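Side-chain contacts in putative chromatin binding protein (Chaetomium thermophilum, PDB 6QP0), which is Kti12, a PSTK-like, tRNA-dependent ATPase that is essential for the tRNA modification carried out by Elongator: residues A[124-129]-A[246-251]; A[131-136]-A[140-145]. All coordinates share one frame; numbering follows the deposited sequence.

Contact 1 (A[124-129]-A[246-251]); sequences KDIVIL and KIWDAI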
loop_
_atom_site.group_PDB
_atom_site.type_symbol
_atom_site.label_atom_id
_atom_site.label_comp_id
_atom_site.label_asym_id
_atom_site.label_seq_id
_atom_site.Cartn_x
_atom_site.Cartn_y
_atom_site.Cartn_z
ATOM N N LYS A 124 -17.031 -8.710 -5.171
ATOM C CA LYS A 124 -17.861 -7.935 -4.261
ATOM C C LYS A 124 -17.103 -7.471 -3.023
ATOM O O LYS A 124 -17.723 -6.965 -2.083
ATOM C CB LYS A 124 -19.085 -8.755 -3.841
ATOM C CG LYS A 124 -19.915 -9.282 -5.004
ATOM N N ASP A 125 -15.782 -7.626 -3.004
ATOM C CA ASP A 125 -14.965 -7.297 -1.839
ATOM C C ASP A 125 -13.886 -6.309 -2.255
ATOM O O ASP A 125 -12.993 -6.649 -3.039
ATOM C CB ASP A 125 -14.345 -8.557 -1.235
ATOM C CG ASP A 125 -15.384 -9.486 -0.648
ATOM O OD1 ASP A 125 -16.082 -10.167 -1.427
ATOM O OD2 ASP A 125 -15.505 -9.525 0.593
ATOM N N ILE A 126 -13.965 -5.094 -1.726
ATOM C CA ILE A 126 -12.966 -4.065 -1.986
ATOM C C ILE A 126 -11.867 -4.195 -0.942
ATOM O O ILE A 126 -12.138 -4.187 0.264
ATOM C CB ILE A 126 -13.599 -2.665 -1.958
ATOM C CG1 ILE A 126 -14.715 -2.572 -3.002
ATOM C CG2 ILE A 126 -12.538 -1.600 -2.214
ATOM C CD1 ILE A 126 -15.559 -1.324 -2.891
ATOM N N VAL A 127 -10.625 -4.313 -1.407
ATOM C CA VAL A 127 -9.478 -4.575 -0.546
ATOM C C VAL A 127 -8.478 -3.438 -0.704
ATOM O O VAL A 127 -8.062 -3.119 -1.823
ATOM C CB VAL A 127 -8.820 -5.926 -0.882
ATOM C CG1 VAL A 127 -7.546 -6.120 -0.074
ATOM C CG2 VAL A 127 -9.794 -7.067 -0.631
ATOM N N ILE A 128 -8.096 -2.836 0.420
ATOM C CA ILE A 128 -7.069 -1.803 0.461
ATOM C C ILE A 128 -5.797 -2.429 1.017
ATOM O O ILE A 128 -5.766 -2.855 2.178
ATOM C CB ILE A 128 -7.502 -0.609 1.325
ATOM C CG1 ILE A 128 -8.790 0.013 0.788
ATOM C CG2 ILE A 128 -6.387 0.422 1.387
ATOM C CD1 ILE A 128 -9.436 0.991 1.750
ATOM N N LEU A 129 -4.744 -2.471 0.205
ATOM C CA LEU A 129 -3.460 -3.037 0.613
ATOM C C LEU A 129 -2.521 -1.878 0.940
ATOM O O LEU A 129 -1.938 -1.263 0.043
ATOM C CB LEU A 129 -2.891 -3.940 -0.476
ATOM C CG LEU A 129 -1.654 -4.753 -0.094
ATOM C CD1 LEU A 129 -1.974 -5.719 1.032
ATOM C CD2 LEU A 129 -1.099 -5.501 -1.296
ATOM N N LYS A 246 -12.587 8.757 -8.809
ATOM C CA LYS A 246 -12.075 8.058 -9.982
ATOM C C LYS A 246 -11.661 6.634 -9.626
ATOM O O LYS A 246 -11.829 5.713 -10.437
ATOM C CB LYS A 246 -10.906 8.836 -10.588
ATOM C CG LYS A 246 -11.295 10.173 -11.220
ATOM C CD LYS A 246 -10.133 11.155 -11.168
ATOM C CE LYS A 246 -10.398 12.427 -11.964
ATOM N NZ LYS A 246 -11.797 12.939 -11.865
ATOM N N ILE A 247 -11.129 6.427 -8.417
ATOM C CA ILE A 247 -10.881 5.067 -7.947
ATOM C C ILE A 247 -12.186 4.281 -7.915
ATOM O O ILE A 247 -12.244 3.123 -8.344
ATOM C CB ILE A 247 -10.205 5.073 -6.562
ATOM C CG1 ILE A 247 -8.828 5.741 -6.614
ATOM C CG2 ILE A 247 -10.088 3.638 -6.039
ATOM C CD1 ILE A 247 -8.205 5.981 -5.247
ATOM N N TRP A 248 -13.257 4.901 -7.414
ATOM C CA TRP A 248 -14.535 4.205 -7.323
ATOM C C TRP A 248 -15.064 3.850 -8.707
ATOM O O TRP A 248 -15.473 2.710 -8.956
ATOM C CB TRP A 248 -15.550 5.059 -6.569
ATOM C CG TRP A 248 -16.868 4.379 -6.413
ATOM C CD1 TRP A 248 -17.947 4.481 -7.240
ATOM C CD2 TRP A 248 -17.247 3.479 -5.365
ATOM N NE1 TRP A 248 -18.977 3.703 -6.770
ATOM C CE2 TRP A 248 -18.573 3.078 -5.621
ATOM C CE3 TRP A 248 -16.595 2.977 -4.236
ATOM C CZ2 TRP A 248 -19.260 2.198 -4.787
ATOM C CZ3 TRP A 248 -17.278 2.105 -3.408
ATOM C CH2 TRP A 248 -18.596 1.724 -3.688
ATOM N N ASP A 249 -15.075 4.823 -9.623
ATOM C CA ASP A 249 -15.534 4.553 -10.979
ATOM C C ASP A 249 -14.694 3.475 -11.648
ATOM O O ASP A 249 -15.210 2.697 -12.458
ATOM C CB ASP A 249 -15.503 5.838 -11.809
ATOM C CG ASP A 249 -16.500 6.871 -11.320
ATOM O OD1 ASP A 249 -17.557 6.472 -10.788
ATOM O OD2 ASP A 249 -16.227 8.081 -11.469
ATOM N N ALA A 250 -13.401 3.406 -11.317
ATOM C CA ALA A 250 -12.533 2.401 -11.918
ATOM C C ALA A 250 -12.910 0.995 -11.467
ATOM O O ALA A 250 -12.926 0.062 -12.278
ATOM C CB ALA A 250 -11.074 2.700 -11.572
ATOM N N ILE A 251 -13.219 0.820 -10.181
ATOM C CA ILE A 251 -13.506 -0.507 -9.646
ATOM C C ILE A 251 -15.006 -0.773 -9.675
ATOM O O ILE A 251 -15.549 -1.449 -8.795
ATOM C CB ILE A 251 -12.944 -0.676 -8.220
ATOM C CG1 ILE A 251 -13.519 0.380 -7.271
ATOM C CG2 ILE A 251 -11.422 -0.621 -8.247
ATOM C CD1 ILE A 251 -12.719 0.543 -5.986
#
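Strand residue I126 and helix-end residue I251 bring their CA atoms to 8.5 Å, the nearest backbone approach of 124-129 to 246-251, and no hydrogen bond joins the two segments, so side chains alone bridge the gap. I126 does all the touching from the strand side, and its two branches go to different partners. With CG1 beside the backbone N and anti to the carbonyl carbon (chi1 -59°), the extended branch carries CD1 to the six-membered ring of W248, where it lies 3.9 Å from CZ3. The approach to the indole is oblique, and the two side chains cross at about a right angle. The shorter branch, CG2, faces the tip of I251, whose CD1 is 4.3 Å away, a looser contact. This is helix-on-sheet packing in a P-loop NTPase fold: strand 125-130 lies between 72-77 and 4-9 in the parallel sheet, and helix 237-250 packs on one of its faces. I5 of the neighbouring strand touches I126, I247 and I251, and P3 touches both I126 and I251, so the apolar layer runs on beyond the pair. W248 turns its CG anti to the backbone N (chi1 -178°), which swings the six-membered ring toward I126; it also packs on L26 and I30 of helix 15-31 and makes a cation-pi contact with R29. I251 is the first residue past the helix to leave helical backbone angles, yet I251 N still bonds to I247 O at 3.1 Å.

Contact 2 (A[131-136]-A[140-145]); sequences SLNYIK and YQLYCE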
loop_
_atom_site.group_PDB
_atom_site.type_symbol
_atom_site.label_atom_id
_atom_site.label_comp_id
_atom_site.label_asym_id
_atom_site.label_seq_id
_atom_site.Cartn_x
_atom_site.Cartn_y
_atom_site.Cartn_z
ATOM N N SER A 131 0.744 -1.021 2.041
ATOM C CA SER A 131 2.112 -1.481 2.221
ATOM C C SER A 131 2.994 -0.776 1.203
ATOM O O SER A 131 2.505 -0.206 0.223
ATOM C CB SER A 131 2.223 -3.001 2.071
ATOM O OG SER A 131 3.560 -3.431 2.259
ATOM N N LEU A 132 4.305 -0.819 1.451
ATOM C CA LEU A 132 5.257 -0.196 0.537
ATOM C C LEU A 132 4.966 -0.593 -0.907
ATOM O O LEU A 132 4.917 0.260 -1.799
ATOM C CB LEU A 132 6.684 -0.579 0.931
ATOM C CG LEU A 132 7.172 -0.029 2.275
ATOM C CD1 LEU A 132 8.418 -0.766 2.742
ATOM C CD2 LEU A 132 7.452 1.468 2.182
ATOM N N ASN A 133 4.753 -1.886 -1.149
ATOM C CA ASN A 133 4.400 -2.398 -2.474
ATOM C C ASN A 133 5.237 -1.725 -3.557
ATOM O O ASN A 133 4.731 -1.243 -4.571
ATOM C CB ASN A 133 2.905 -2.213 -2.740
ATOM C CG ASN A 133 2.036 -2.993 -1.765
ATOM O OD1 ASN A 133 2.409 -4.076 -1.314
ATOM N ND2 ASN A 133 0.869 -2.446 -1.438
ATOM N N TYR A 134 6.550 -1.711 -3.332
ATOM C CA TYR A 134 7.462 -0.859 -4.080
ATOM C C TYR A 134 8.136 -1.553 -5.254
ATOM O O TYR A 134 8.960 -0.926 -5.929
ATOM C CB TYR A 134 8.540 -0.305 -3.139
ATOM C CG TYR A 134 9.526 -1.349 -2.659
ATOM C CD1 TYR A 134 9.271 -2.107 -1.524
ATOM C CD2 TYR A 134 10.713 -1.573 -3.342
ATOM C CE1 TYR A 134 10.171 -3.061 -1.086
ATOM C CE2 TYR A 134 11.616 -2.522 -2.914
ATOM C CZ TYR A 134 11.342 -3.263 -1.786
ATOM O OH TYR A 134 12.249 -4.206 -1.363
ATOM N N ILE A 135 7.820 -2.816 -5.518
ATOM C CA ILE A 135 8.462 -3.576 -6.585
ATOM C C ILE A 135 7.453 -3.787 -7.704
ATOM O O ILE A 135 6.316 -4.205 -7.453
ATOM C CB ILE A 135 9.008 -4.921 -6.075
ATOM C CG1 ILE A 135 9.899 -4.703 -4.849
ATOM C CG2 ILE A 135 9.787 -5.623 -7.180
ATOM C CD1 ILE A 135 10.333 -5.982 -4.166
ATOM N N LYS A 136 7.870 -3.496 -8.940
ATOM C CA LYS A 136 6.991 -3.693 -10.087
ATOM C C LYS A 136 6.559 -5.149 -10.203
ATOM O O LYS A 136 5.385 -5.436 -10.465
ATOM C CB LYS A 136 7.693 -3.237 -11.368
ATOM C CG LYS A 136 7.949 -1.740 -11.427
ATOM C CD LYS A 136 8.730 -1.350 -12.672
ATOM C CE LYS A 136 9.023 0.146 -12.692
ATOM N NZ LYS A 136 9.779 0.559 -13.909
ATOM N N TYR A 140 2.974 -6.558 -10.021
ATOM C CA TYR A 140 2.457 -7.380 -11.109
ATOM C C TYR A 140 1.785 -8.637 -10.572
ATOM O O TYR A 140 0.764 -9.080 -11.114
ATOM C CB TYR A 140 3.579 -7.746 -12.078
ATOM C CG TYR A 140 3.140 -8.695 -13.170
ATOM C CD1 TYR A 140 2.484 -8.227 -14.300
ATOM C CD2 TYR A 140 3.377 -10.063 -13.070
ATOM C CE1 TYR A 140 2.077 -9.089 -15.299
ATOM C CE2 TYR A 140 2.975 -10.932 -14.066
ATOM C CZ TYR A 140 2.325 -10.439 -15.178
ATOM O OH TYR A 140 1.919 -11.297 -16.174
ATOM N N GLN A 141 2.344 -9.230 -9.513
ATOM C CA GLN A 141 1.694 -10.372 -8.879
ATOM C C GLN A 141 0.311 -9.988 -8.371
ATOM O O GLN A 141 -0.671 -10.706 -8.593
ATOM C CB GLN A 141 2.551 -10.902 -7.728
ATOM C CG GLN A 141 3.951 -11.358 -8.114
ATOM C CD GLN A 141 4.734 -11.890 -6.922
ATOM O OE1 GLN A 141 4.163 -12.479 -6.003
ATOM N NE2 GLN A 141 6.045 -11.674 -6.928
ATOM N N LEU A 142 0.216 -8.845 -7.683
ATOM C CA LEU A 142 -1.070 -8.391 -7.169
ATOM C C LEU A 142 -2.049 -8.127 -8.302
ATOM O O LEU A 142 -3.241 -8.439 -8.192
ATOM C CB LEU A 142 -0.878 -7.133 -6.324
ATOM C CG LEU A 142 -0.067 -7.320 -5.041
ATOM C CD1 LEU A 142 0.321 -5.983 -4.436
ATOM C CD2 LEU A 142 -0.859 -8.145 -4.039
ATOM N N TYR A 143 -1.566 -7.543 -9.399
ATOM C CA TYR A 143 -2.408 -7.353 -10.575
ATOM C C TYR A 143 -2.973 -8.684 -11.054
ATOM O O TYR A 143 -4.184 -8.824 -11.254
ATOM C CB TYR A 143 -1.596 -6.660 -11.675
ATOM C CG TYR A 143 -2.211 -6.702 -13.057
ATOM C CD1 TYR A 143 -3.239 -5.840 -13.411
ATOM C CD2 TYR A 143 -1.744 -7.594 -14.014
ATOM C CE1 TYR A 143 -3.795 -5.875 -14.679
ATOM C CE2 TYR A 143 -2.292 -7.636 -15.280
ATOM C CZ TYR A 143 -3.315 -6.775 -15.609
ATOM O OH TYR A 143 -3.861 -6.818 -16.872
ATOM N N CYS A 144 -2.108 -9.685 -11.225
ATOM C CA CYS A 144 -2.581 -11.000 -11.641
ATOM C C CYS A 144 -3.484 -11.628 -10.588
ATOM O O CYS A 144 -4.372 -12.417 -10.928
ATOM C CB CYS A 144 -1.391 -11.911 -11.935
ATOM S SG CYS A 144 -0.330 -11.295 -13.259
ATOM N N GLU A 145 -3.284 -11.288 -9.315
ATOM C CA GLU A 145 -4.156 -11.807 -8.267
ATOM C C GLU A 145 -5.579 -11.291 -8.439
ATOM O O GLU A 145 -6.543 -12.063 -8.387
ATOM C CB GLU A 145 -3.604 -11.434 -6.890
ATOM C CG GLU A 145 -4.343 -12.098 -5.738
ATOM C CD GLU A 145 -3.660 -11.902 -4.398
ATOM O OE1 GLU A 145 -2.854 -10.957 -4.261
ATOM O OE2 GLU A 145 -3.931 -12.702 -3.478
#
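The ring of Y140, whose backbone N-H donates to K136 O, has C144 SG over one face, 3.3 Å above the plane and displaced toward the rim, and also meets W224 edge-to-face. The motif is a strand-loop-helix connection of the P-loop fold: 131-136 leads from strand 125-130, I135 occupies the N-cap position, and 140-145 belongs to the helix that follows. N133 is the second flat group. Its OD1 lies 4.2 Å from L142 CD1, a loose approach, while the polar needs of the amide are met elsewhere: OD1 accepts a hydrogen bond from W138 NE1 and ND2 donates to V7 O. Bonds at both ends of the buried amide fix its rotation and distinguish oxygen from nitrogen. L142 also packs on L4 and V6 of strand 4-9, and N133 touches V6, so both sit at the helix-sheet interface. The N133 side chain lies about 7 Å from those of K15, which binds ADP, and D130, a magnesium ligand. The segments are joined directly by a first-turn helical hydrogen bond, Y140 N to K136 O, 2.7 Å long but bent, with an angle of 136° at the hydrogen. Y140 CG stands anti to the backbone N (chi1 175°), leading the ring away from K136, and Y140 CB remains 3.3 Å from K136 O.

In the fold
Contacts 1 and 2 have centres 15 Å apart and draw on successive elements: strand 125-130 supplies one half of contact 1, then the loop and helix 136-148 form contact 2, and helix 237-250 returns much later in the chain to complete contact 1. The two helices cover opposite faces of the parallel sheet, as strand residues testify: I126 points to helix 237-250, whereas L129 CD2 meets L142 CD1 of helix 136-148 at 3.5 Å. Contact 1 joins the sheet to the last helix, away from the nucleotide site; contact 2 flanks that site, the N133 side chain about 9 Å from a magnesium ion whose ligand D130 ends strand 125-130, directly before the loop.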